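Local structure of CG4930 (3ISM) at residues C[221-224]-C[225-229]. The protein inhibits the nuclease EndoG by forming a complex with it, and probably has ribonuclease inhibitor activity. The protein carries 1 engineered substitution. Sequence-based numbering, arbitrary orientation.
Sequences EYRT and LMKRF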
loop_
_atom_site.group_PDB
_atom_site.type_symbol
_atom_site.label_atom_id
_atom_site.label_comp_id
_atom_site.label_asym_id
_atom_site.label_seq_id
_atom_site.Cartn_x
_atom_site.Cartn_y
_atom_site.Cartn_z
ATOM N N GLU C 221 6.584 26.028 33.917
ATOM C CA GLU C 221 5.678 25.403 34.872
ATOM C C GLU C 221 4.471 24.845 34.116
ATOM O O GLU C 221 3.972 23.763 34.431
ATOM C CB GLU C 221 5.234 26.437 35.912
ATOM C CG GLU C 221 4.444 25.881 37.094
ATOM C CD GLU C 221 4.209 26.925 38.177
ATOM O OE1 GLU C 221 3.031 27.185 38.511
ATOM O OE2 GLU C 221 5.202 27.492 38.686
ATOM N N TYR C 222 4.021 25.600 33.115
ATOM C CA TYR C 222 2.965 25.178 32.195
ATOM C C TYR C 222 3.462 24.040 31.311
ATOM O O TYR C 222 2.740 23.070 31.072
ATOM C CB TYR C 222 2.508 26.374 31.339
ATOM C CG TYR C 222 1.683 26.043 30.103
ATOM C CD1 TYR C 222 0.288 26.101 30.134
ATOM C CD2 TYR C 222 2.295 25.706 28.896
ATOM C CE1 TYR C 222 -0.471 25.808 28.998
ATOM C CE2 TYR C 222 1.546 25.405 27.763
ATOM C CZ TYR C 222 0.168 25.461 27.819
ATOM O OH TYR C 222 -0.567 25.168 26.693
ATOM N N ARG C 223 4.697 24.183 30.828
ATOM C CA ARG C 223 5.318 23.211 29.932
ATOM C C ARG C 223 5.483 21.844 30.580
ATOM O O ARG C 223 5.065 20.835 30.013
ATOM C CB ARG C 223 6.684 23.709 29.452
ATOM C CG ARG C 223 6.633 24.707 28.316
ATOM C CD ARG C 223 7.911 24.638 27.497
ATOM N NE ARG C 223 7.946 25.649 26.446
ATOM C CZ ARG C 223 8.723 26.726 26.470
ATOM N NH1 ARG C 223 9.542 26.936 27.493
ATOM N NH2 ARG C 223 8.685 27.591 25.467
ATOM N N THR C 224 6.090 21.825 31.766
ATOM C CA THR C 224 6.357 20.581 32.489
ATOM C C THR C 224 5.053 19.856 32.823
ATOM O O THR C 224 4.975 18.632 32.711
ATOM C CB THR C 224 7.183 20.831 33.773
ATOM O OG1 THR C 224 8.249 21.744 33.485
ATOM C CG2 THR C 224 7.778 19.527 34.304
ATOM N N LEU C 225 4.031 20.624 33.202
ATOM C CA LEU C 225 2.702 20.079 33.481
ATOM C C LEU C 225 2.065 19.480 32.225
ATOM O O LEU C 225 1.363 18.469 32.296
ATOM C CB LEU C 225 1.792 21.160 34.072
ATOM C CG LEU C 225 0.500 20.709 34.762
ATOM C CD1 LEU C 225 0.796 19.954 36.054
ATOM C CD2 LEU C 225 -0.400 21.901 35.041
ATOM N N MET C 226 2.320 20.115 31.082
ATOM C CA MET C 226 1.848 19.623 29.793
ATOM C C MET C 226 2.646 18.390 29.364
ATOM O O MET C 226 2.123 17.510 28.684
ATOM C CB MET C 226 1.960 20.722 28.731
ATOM C CG MET C 226 1.045 20.547 27.519
ATOM S SD MET C 226 -0.682 20.945 27.875
ATOM C CE MET C 226 -1.389 20.831 26.235
ATOM N N LYS C 227 3.912 18.336 29.769
ATOM C CA LYS C 227 4.779 17.204 29.452
ATOM C C LYS C 227 4.465 15.974 30.309
ATOM O O LYS C 227 4.678 14.839 29.877
ATOM C CB LYS C 227 6.254 17.593 29.599
ATOM C CG LYS C 227 6.778 18.491 28.485
ATOM C CD LYS C 227 8.113 19.120 28.859
ATOM C CE LYS C 227 8.431 20.309 27.964
ATOM N NZ LYS C 227 9.654 21.028 28.414
ATOM N N ARG C 228 3.955 16.210 31.518
ATOM C CA ARG C 228 3.633 15.136 32.460
ATOM C C ARG C 228 2.298 14.454 32.159
ATOM O O ARG C 228 2.241 13.231 32.008
ATOM C CB ARG C 228 3.614 15.660 33.902
ATOM C CG ARG C 228 4.978 15.892 34.524
ATOM C CD ARG C 228 4.843 16.154 36.016
ATOM N NE ARG C 228 5.885 17.052 36.511
ATOM C CZ ARG C 228 7.023 16.658 37.078
ATOM N NH1 ARG C 228 7.292 15.365 37.235
ATOM N NH2 ARG C 228 7.896 17.567 37.491
ATOM N N PHE C 229 1.231 15.247 32.080
ATOM C CA PHE C 229 -0.128 14.706 31.997
ATOM C C PHE C 229 -0.714 14.681 30.583
ATOM O O PHE C 229 -1.656 13.932 30.316
ATOM C CB PHE C 229 -1.063 15.447 32.965
ATOM C CG PHE C 229 -0.648 15.340 34.412
ATOM C CD1 PHE C 229 -0.746 14.128 35.090
ATOM C CD2 PHE C 229 -0.157 16.448 35.095
ATOM C CE1 PHE C 229 -0.359 14.020 36.425
ATOM C CE2 PHE C 229 0.231 16.349 36.430
ATOM C CZ PHE C 229 0.129 15.132 37.095
#
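The backbone N of Lys227 donates to Arg223 O over 2.8 Å. The same i to i+4 pattern repeats along the helix: Met226 N reaches Tyr222 O at 3.0 Å and Arg228 N reaches Thr224 O at 2.9 Å, whereas Leu225 N to Glu221 O is weak. On the flank facing the protein, the Met226 chain is bent at chi2 (75°), and SD sits 5.2 Å from the centroid of the Tyr222 ring, 32° off its normal, an oblique approach. A flat ring and a flexible thioether suit the side that faces the domain, where both touch Ile248 of helix 238-261; the phenol OH is hydrogen-bonded to Asp283 OD2. The outer flank carries longer, polar-ended chains. Lys227 extends alongside Arg223, its CE 4.1 Å from Arg223 CB; the two chains point the same way, and Arg223 NE and Lys227 NZ remain 5.3 Å apart. With chi1 of Thr224 at -44°, OG1 lies beside the backbone N and hydrogen-bonds Glu220 O, while CG2, anti to that N, lies alongside the Arg228 guanidinium, 3.7 Å from NH2. Such i to i+4 pairing, with a Met-aromatic contact on the inner face, marks a short amphipathic alpha-helix packed on a helical domain.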